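Local atomic coordinates of DUF917 domain-containing protein (Chromobacterium violaceum, PDB entry 2O3I), a protein that is of unknown function but belongs to the DUF917 family, combining the N- and C-terminal domains of S-Me-THD-like proteins. Residues P7-P12 / L232-Q237; L13-C18 / E327-F332. The protein carries 2 engineered substitutions. All coordinates share one frame; numbering follows the deposited sequence.

Interaction 1: residues P7-P12 / L232-Q237; sequences PSDLEP and LGRALQ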
ATOM      1  N   PRO A   7     -16.289  -7.892 -32.159  1.00 26.42           N
ATOM      2  CA  PRO A   7     -16.622  -6.607 -31.540  1.00 26.98           C
ATOM      3  C   PRO A   7     -18.123  -6.426 -31.290  1.00 27.06           C
ATOM      4  O   PRO A   7     -18.528  -5.966 -30.226  1.00 26.51           O
ATOM      5  CB  PRO A   7     -16.071  -5.598 -32.537  1.00 28.88           C
ATOM      6  CG  PRO A   7     -14.827  -6.304 -33.043  1.00 26.71           C
ATOM      7  CD  PRO A   7     -15.333  -7.715 -33.269  1.00 26.14           C
ATOM      8  N   SER A   8     -18.945  -6.812 -32.259  1.00 27.04           N
ATOM      9  CA  SER A   8     -20.391  -6.662 -32.124  1.00 27.79           C
ATOM     10  C   SER A   8     -20.995  -7.522 -31.011  1.00 27.39           C
ATOM     11  O   SER A   8     -22.140  -7.320 -30.617  1.00 25.54           O
ATOM     12  CB  SER A   8     -21.079  -6.967 -33.453  1.00 28.44           C
ATOM     13  OG  SER A   8     -20.927  -8.327 -33.794  1.00 34.78           O
ATOM     14  N   ASP A   9     -20.224  -8.474 -30.496  1.00 28.66           N
ATOM     15  CA  ASP A   9     -20.709  -9.323 -29.409  1.00 28.25           C
ATOM     16  C   ASP A   9     -20.504  -8.674 -28.032  1.00 28.05           C
ATOM     17  O   ASP A   9     -21.087  -9.113 -27.043  1.00 25.98           O
ATOM     18  CB  ASP A   9     -19.990 -10.675 -29.409  1.00 29.01           C
ATOM     19  CG  ASP A   9     -20.337 -11.525 -30.609  1.00 30.69           C
ATOM     20  OD1 ASP A   9     -21.485 -11.434 -31.095  1.00 30.63           O
ATOM     21  OD2 ASP A   9     -19.459 -12.300 -31.054  1.00 31.01           O
ATOM     22  N   LEU A  10     -19.679  -7.636 -27.967  1.00 26.37           N
ATOM     23  CA  LEU A  10     -19.404  -6.984 -26.694  1.00 28.18           C
ATOM     24  C   LEU A  10     -20.600  -6.240 -26.107  1.00 27.64           C
ATOM     25  O   LEU A  10     -20.761  -6.188 -24.888  1.00 25.82           O
ATOM     26  CB  LEU A  10     -18.211  -6.026 -26.832  1.00 28.01           C
ATOM     27  CG  LEU A  10     -16.893  -6.660 -27.291  1.00 29.75           C
ATOM     28  CD1 LEU A  10     -15.816  -5.609 -27.322  1.00 28.57           C
ATOM     29  CD2 LEU A  10     -16.496  -7.798 -26.343  1.00 32.25           C
ATOM     30  N   GLU A  11     -21.439  -5.672 -26.967  1.00 27.93           N
ATOM     31  CA  GLU A  11     -22.604  -4.927 -26.496  1.00 28.94           C
ATOM     32  C   GLU A  11     -23.612  -5.840 -25.804  1.00 28.96           C
ATOM     33  O   GLU A  11     -24.072  -5.538 -24.701  1.00 30.03           O
ATOM     34  CB  GLU A  11     -23.267  -4.173 -27.656  1.00 28.64           C
ATOM     35  CG  GLU A  11     -24.625  -3.568 -27.325  1.00 29.75           C
ATOM     36  CD  GLU A  11     -24.585  -2.532 -26.201  1.00 29.72           C
ATOM     37  OE1 GLU A  11     -25.671  -2.106 -25.759  1.00 30.50           O
ATOM     38  OE2 GLU A  11     -23.486  -2.137 -25.761  1.00 29.84           O
ATOM     39  N   PRO A  12     -23.981  -6.964 -26.440  1.00 27.71           N
ATOM     40  CA  PRO A  12     -24.946  -7.832 -25.755  1.00 26.41           C
ATOM     41  C   PRO A  12     -24.328  -8.507 -24.531  1.00 26.61           C
ATOM     42  O   PRO A  12     -25.011  -8.782 -23.541  1.00 27.15           O
ATOM     43  CB  PRO A  12     -25.342  -8.838 -26.838  1.00 24.72           C
ATOM     44  CG  PRO A  12     -24.144  -8.889 -27.728  1.00 24.90           C
ATOM     45  CD  PRO A  12     -23.737  -7.430 -27.817  1.00 24.36           C
ATOM     46  N   LEU A 232     -28.219 -13.919 -22.855  1.00 24.95           N
ATOM     47  CA  LEU A 232     -29.244 -13.027 -22.316  1.00 24.50           C
ATOM     48  C   LEU A 232     -29.155 -11.658 -22.989  1.00 24.13           C
ATOM     49  O   LEU A 232     -30.177 -11.048 -23.344  1.00 22.34           O
ATOM     50  CB  LEU A 232     -29.083 -12.866 -20.801  1.00 23.55           C
ATOM     51  CG  LEU A 232     -29.861 -11.716 -20.148  1.00 24.30           C
ATOM     52  CD1 LEU A 232     -31.351 -11.909 -20.369  1.00 25.46           C
ATOM     53  CD2 LEU A 232     -29.550 -11.654 -18.657  1.00 24.06           C
ATOM     54  N   GLY A 233     -27.923 -11.184 -23.152  1.00 22.54           N
ATOM     55  CA  GLY A 233     -27.693  -9.895 -23.774  1.00 24.01           C
ATOM     56  C   GLY A 233     -28.258  -9.828 -25.178  1.00 24.35           C
ATOM     57  O   GLY A 233     -28.854  -8.826 -25.569  1.00 24.67           O
ATOM     58  N   ARG A 234     -28.062 -10.895 -25.943  1.00 23.97           N
ATOM     59  CA  ARG A 234     -28.574 -10.951 -27.300  1.00 23.91           C
ATOM     60  C   ARG A 234     -30.094 -10.820 -27.291  1.00 22.48           C
ATOM     61  O   ARG A 234     -30.664 -10.100 -28.109  1.00 21.81           O
ATOM     62  CB  ARG A 234     -28.152 -12.265 -27.970  1.00 25.33           C
ATOM     63  CG  ARG A 234     -26.715 -12.241 -28.484  1.00 28.60           C
ATOM     64  CD  ARG A 234     -26.250 -13.604 -28.986  1.00 31.98           C
ATOM     65  NE  ARG A 234     -24.940 -13.499 -29.625  1.00 34.74           N
ATOM     66  CZ  ARG A 234     -24.226 -14.531 -30.064  1.00 34.87           C
ATOM     67  NH1 ARG A 234     -24.688 -15.767 -29.936  1.00 37.05           N
ATOM     68  NH2 ARG A 234     -23.054 -14.323 -30.644  1.00 37.04           N
ATOM     69  N   ALA A 235     -30.748 -11.505 -26.360  1.00 19.18           N
ATOM     70  CA  ALA A 235     -32.200 -11.444 -26.271  1.00 20.19           C
ATOM     71  C   ALA A 235     -32.652 -10.035 -25.871  1.00 22.37           C
ATOM     72  O   ALA A 235     -33.692  -9.558 -26.318  1.00 21.80           O
ATOM     73  CB  ALA A 235     -32.701 -12.469 -25.263  1.00 17.02           C
ATOM     74  N   LEU A 236     -31.857  -9.372 -25.032  1.00 22.89           N
ATOM     75  CA  LEU A 236     -32.175  -8.021 -24.584  1.00 24.54           C
ATOM     76  C   LEU A 236     -32.035  -7.038 -25.738  1.00 27.74           C
ATOM     77  O   LEU A 236     -32.932  -6.220 -26.000  1.00 27.09           O
ATOM     78  CB  LEU A 236     -31.238  -7.604 -23.444  1.00 22.26           C
ATOM     79  CG  LEU A 236     -31.511  -8.265 -22.085  1.00 22.43           C
ATOM     80  CD1 LEU A 236     -30.380  -7.974 -21.133  1.00 18.61           C
ATOM     81  CD2 LEU A 236     -32.833  -7.761 -21.522  1.00 18.66           C
ATOM     82  N   GLN A 237     -30.899  -7.131 -26.425  1.00 27.67           N
ATOM     83  CA  GLN A 237     -30.599  -6.260 -27.546  1.00 28.18           C
ATOM     84  C   GLN A 237     -31.639  -6.443 -28.655  1.00 28.47           C
ATOM     85  O   GLN A 237     -32.039  -5.477 -29.308  1.00 31.01           O
ATOM     86  CB  GLN A 237     -29.188  -6.575 -28.052  1.00 29.31           C
ATOM     87  CG  GLN A 237     -28.696  -5.727 -29.211  1.00 28.04           C
ATOM     88  CD  GLN A 237     -27.277  -6.104 -29.645  1.00 28.98           C
ATOM     89  OE1 GLN A 237     -26.858  -7.257 -29.521  1.00 26.91           O
ATOM     90  NE2 GLN A 237     -26.545  -5.135 -30.171  1.00 31.27           N
TER
HETATM   91  O   HOH W   1     -24.197 -10.966 -30.920  1.00 27.15           O

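Interaction 2: residues L13-C18 / E327-F332; sequences LLQGAC and EGQHVF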
ATOM      1  N   LEU A  13     -23.030  -8.769 -24.615  1.00 25.75           N
ATOM      2  CA  LEU A  13     -22.289  -9.415 -23.540  1.00 25.58           C
ATOM      3  C   LEU A  13     -22.292  -8.572 -22.271  1.00 24.54           C
ATOM      4  O   LEU A  13     -22.502  -9.078 -21.172  1.00 24.30           O
ATOM      5  CB  LEU A  13     -20.841  -9.661 -23.985  1.00 23.80           C
ATOM      6  CG  LEU A  13     -19.862 -10.224 -22.951  1.00 25.12           C
ATOM      7  CD1 LEU A  13     -20.379 -11.537 -22.375  1.00 24.18           C
ATOM      8  CD2 LEU A  13     -18.512 -10.421 -23.612  1.00 22.95           C
ATOM      9  N   LEU A  14     -22.046  -7.281 -22.425  1.00 25.33           N
ATOM     10  CA  LEU A  14     -22.013  -6.406 -21.272  1.00 26.30           C
ATOM     11  C   LEU A  14     -23.414  -6.218 -20.705  1.00 25.29           C
ATOM     12  O   LEU A  14     -23.574  -6.095 -19.495  1.00 27.13           O
ATOM     13  CB  LEU A  14     -21.369  -5.065 -21.646  1.00 25.87           C
ATOM     14  CG  LEU A  14     -21.982  -4.186 -22.731  1.00 27.27           C
ATOM     15  CD1 LEU A  14     -22.982  -3.208 -22.102  1.00 23.45           C
ATOM     16  CD2 LEU A  14     -20.851  -3.417 -23.431  1.00 27.95           C
ATOM     17  N   GLN A  15     -24.421  -6.221 -21.575  1.00 23.93           N
ATOM     18  CA  GLN A  15     -25.808  -6.062 -21.141  1.00 24.81           C
ATOM     19  C   GLN A  15     -26.215  -7.217 -20.240  1.00 23.12           C
ATOM     20  O   GLN A  15     -26.745  -7.013 -19.143  1.00 19.25           O
ATOM     21  CB  GLN A  15     -26.760  -6.029 -22.337  1.00 27.43           C
ATOM     22  CG  GLN A  15     -26.654  -4.796 -23.217  1.00 32.95           C
ATOM     23  CD  GLN A  15     -27.986  -4.083 -23.372  1.00 35.12           C
ATOM     24  OE1 GLN A  15     -28.216  -3.382 -24.357  1.00 37.48           O
ATOM     25  NE2 GLN A  15     -28.864  -4.247 -22.388  1.00 35.04           N
ATOM     26  N   GLY A  16     -25.964  -8.432 -20.723  1.00 22.25           N
ATOM     27  CA  GLY A  16     -26.308  -9.622 -19.970  1.00 21.05           C
ATOM     28  C   GLY A  16     -25.525  -9.692 -18.677  1.00 21.28           C
ATOM     29  O   GLY A  16     -26.084 -10.014 -17.629  1.00 20.88           O
ATOM     30  N   ALA A  17     -24.233  -9.379 -18.756  1.00 19.67           N
ATOM     31  CA  ALA A  17     -23.347  -9.411 -17.593  1.00 20.34           C
ATOM     32  C   ALA A  17     -23.778  -8.398 -16.541  1.00 19.79           C
ATOM     33  O   ALA A  17     -23.607  -8.634 -15.343  1.00 18.23           O
ATOM     34  CB  ALA A  17     -21.891  -9.146 -18.019  1.00 16.81           C
ATOM     35  N   CYS A  18     -24.320  -7.272 -17.000  1.00 20.20           N
ATOM     36  CA  CYS A  18     -24.795  -6.223 -16.104  1.00 21.75           C
ATOM     37  C   CYS A  18     -25.946  -6.784 -15.267  1.00 23.33           C
ATOM     38  O   CYS A  18     -25.987  -6.597 -14.049  1.00 25.39           O
ATOM     39  CB  CYS A  18     -25.268  -5.005 -16.910  1.00 21.62           C
ATOM     40  SG  CYS A  18     -25.968  -3.632 -15.913  1.00 23.55           S
ATOM     41  N   GLU A 327     -39.565   0.300 -23.487  1.00 50.49           N
ATOM     42  CA  GLU A 327     -38.689   0.208 -24.648  1.00 51.91           C
ATOM     43  C   GLU A 327     -37.356   0.842 -24.278  1.00 50.44           C
ATOM     44  O   GLU A 327     -37.316   1.934 -23.714  1.00 51.25           O
ATOM     45  CB  GLU A 327     -39.298   0.953 -25.839  1.00 54.39           C
ATOM     46  CG  GLU A 327     -40.714   0.512 -26.212  1.00 59.10           C
ATOM     47  CD  GLU A 327     -40.765  -0.804 -26.978  1.00 61.41           C
ATOM     48  OE1 GLU A 327     -41.886  -1.311 -27.205  1.00 63.21           O
ATOM     49  OE2 GLU A 327     -39.695  -1.327 -27.360  1.00 62.00           O
ATOM     50  N   GLY A 328     -36.265   0.155 -24.583  1.00 48.97           N
ATOM     51  CA  GLY A 328     -34.958   0.701 -24.265  1.00 46.92           C
ATOM     52  C   GLY A 328     -34.194  -0.112 -23.241  1.00 43.89           C
ATOM     53  O   GLY A 328     -34.540  -1.258 -22.960  1.00 44.04           O
ATOM     54  N   GLN A 329     -33.149   0.488 -22.683  1.00 42.10           N
ATOM     55  CA  GLN A 329     -32.312  -0.170 -21.689  1.00 39.03           C
ATOM     56  C   GLN A 329     -33.171  -0.759 -20.578  1.00 35.79           C
ATOM     57  O   GLN A 329     -33.887  -0.042 -19.884  1.00 35.18           O
ATOM     58  CB  GLN A 329     -31.305   0.827 -21.108  1.00 39.53           C
ATOM     59  CG  GLN A 329     -30.198   0.190 -20.273  1.00 42.63           C
ATOM     60  CD  GLN A 329     -29.461  -0.910 -21.016  1.00 43.87           C
ATOM     61  OE1 GLN A 329     -28.961  -0.703 -22.123  1.00 46.38           O
ATOM     62  NE2 GLN A 329     -29.389  -2.089 -20.408  1.00 45.03           N
ATOM     63  N   HIS A 330     -33.085  -2.075 -20.417  1.00 34.51           N
ATOM     64  CA  HIS A 330     -33.855  -2.792 -19.410  1.00 31.28           C
ATOM     65  C   HIS A 330     -33.054  -3.093 -18.149  1.00 29.48           C
ATOM     66  O   HIS A 330     -33.626  -3.167 -17.059  1.00 27.30           O
ATOM     67  CB  HIS A 330     -34.379  -4.106 -19.998  1.00 31.50           C
ATOM     68  CG  HIS A 330     -35.253  -3.926 -21.203  1.00 35.30           C
ATOM     69  ND1 HIS A 330     -36.437  -3.220 -21.168  1.00 35.11           N
ATOM     70  CD2 HIS A 330     -35.116  -4.366 -22.478  1.00 35.29           C
ATOM     71  CE1 HIS A 330     -36.993  -3.233 -22.367  1.00 35.07           C
ATOM     72  NE2 HIS A 330     -36.211  -3.922 -23.179  1.00 38.24           N
ATOM     73  N   VAL A 331     -31.741  -3.274 -18.305  1.00 28.28           N
ATOM     74  CA  VAL A 331     -30.858  -3.593 -17.181  1.00 26.56           C
ATOM     75  C   VAL A 331     -29.868  -2.477 -16.819  1.00 27.98           C
ATOM     76  O   VAL A 331     -29.272  -1.831 -17.684  1.00 24.01           O
ATOM     77  CB  VAL A 331     -30.078  -4.910 -17.443  1.00 24.43           C
ATOM     78  CG1 VAL A 331     -31.061  -6.028 -17.726  1.00 24.12           C
ATOM     79  CG2 VAL A 331     -29.097  -4.740 -18.613  1.00 22.73           C
ATOM     80  N   PHE A 332     -29.700  -2.267 -15.517  1.00 30.16           N
ATOM     81  CA  PHE A 332     -28.823  -1.221 -15.013  1.00 30.57           C
ATOM     82  C   PHE A 332     -28.074  -1.655 -13.762  1.00 30.84           C
ATOM     83  O   PHE A 332     -28.600  -2.402 -12.935  1.00 30.14           O
ATOM     84  CB  PHE A 332     -29.639   0.017 -14.625  1.00 31.86           C
ATOM     85  CG  PHE A 332     -30.314   0.706 -15.770  1.00 33.19           C
ATOM     86  CD1 PHE A 332     -29.741   1.840 -16.344  1.00 34.73           C
ATOM     87  CD2 PHE A 332     -31.543   0.258 -16.242  1.00 33.80           C
ATOM     88  CE1 PHE A 332     -30.382   2.522 -17.374  1.00 35.97           C
ATOM     89  CE2 PHE A 332     -32.197   0.929 -17.274  1.00 35.38           C
ATOM     90  CZ  PHE A 332     -31.617   2.065 -17.841  1.00 37.33           C
TER

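Interaction 1: residues P7-P12 / L232-Q237
Pro12 and Gly233 meet backbone to backbone, their CA atoms 4.0 Å apart. Gly233 turns bare main chain toward its neighbour, and its CA donates a nearly straight CA-H...O contact (161° at the hydrogen) to Pro12 O at 2.9 Å. The proline ring fills the rest of this tight spot: Pro12 CB lies 3.5 Å from Arg234 N, with the CG of Arg234 also within touch. Gln237, its CG anti to the backbone N (chi1 -179°) and its chain extended, slants across the ring and sets OE1 3.5 Å from Pro12 CB, while its NE2 approaches CG of Glu11. The Glu11 carboxylate itself pairs with Arg32.

Toward solvent the contact is looser. Arg234 NH2 and Asp9 OD1 form a salt bridge, its N-H...O bond weak at 3.3 Å, with OD1 in the guanidinium plane. A water reinforces the pair, donating to Asp9 OD1 at 2.8 Å and accepting from Arg234 NE at 2.9 Å, and the backbone N of Ser6 holds Asp9 OD2. Close approach at a glycine, sealed by a CA-H...O contact, is a familiar device of helix-helix packing; here it joins the N-terminal end of helix 10-19 to the last turns of helix 225-237.

Interaction 2: residues L13-C18 / E327-F332
Val331 pushes its CG2 methyl against segment 13-18 of helix 10-19, ending 3.3 Å from Gln15 O and 4.2 Å from Cys18 CB. That methyl holds the crowded position between the backbone N and the carbonyl carbon of its own residue, while CG1 stands beside the N. Cys18, one turn along the helix from Gln15, meets the loop differently. With SG anti to its backbone N (chi1 177°), the sulfur lies over the main chain of the loop, 3.6 Å from Phe332 C and 3.8 Å from Phe332 CA; it meets backbone here, and the bond to CB of Phe332 points away from the helix.

The contact sets a helix of the N-terminal S-Me-THD-like region against an irregular connection of the C-terminal region, the loop that leads from strand 319-324 to helix 334-337.

Gln15 completes the buried set. Its chain bends at CG and reaches Gln329 tip to tip, the two amide planes turned 41° apart, with Met28 and Arg32 of helix 28-35 alongside. Gln329 is fixed from several directions. Its NE2 donates to Val331 O at 2.7 Å, arriving in the carbonyl plane on a lone pair but tilted out of its own amide plane, and the bond is bent (135° at the hydrogen); OE1 accepts from Arg32. Its CG sits 3.4 Å above one face of the Phe332 ring, offset toward the rim. The bond to Val331 O closes the loop on itself across His330, whose ring meets that of Phe323 with the planes nearly parallel, while its ND1 is hydrogen-bonded to Val324 O.

Overall arrangement
Helix 10-19 carries both contacts: interaction 1 uses the beginning of the helix and the residues before it, interaction 2 the turns that follow, and the two centres lie 9 Å apart on the same side of the chain's centre. Along the sequence the segments alternate, 7-12 and 13-18 near the start, then 232-237, then 327-332. The contacts touch directly through Leu236, whose CD1 lies 4.0 Å from Val331 CG1, and through Leu232 CD2, 4.0 Å from Gly16 O. One N-terminal helix thus packs against helix 225-237 and the loop after strand 319-324, joining the N-terminal family region to two parts of the C-terminal one that lie far apart in sequence.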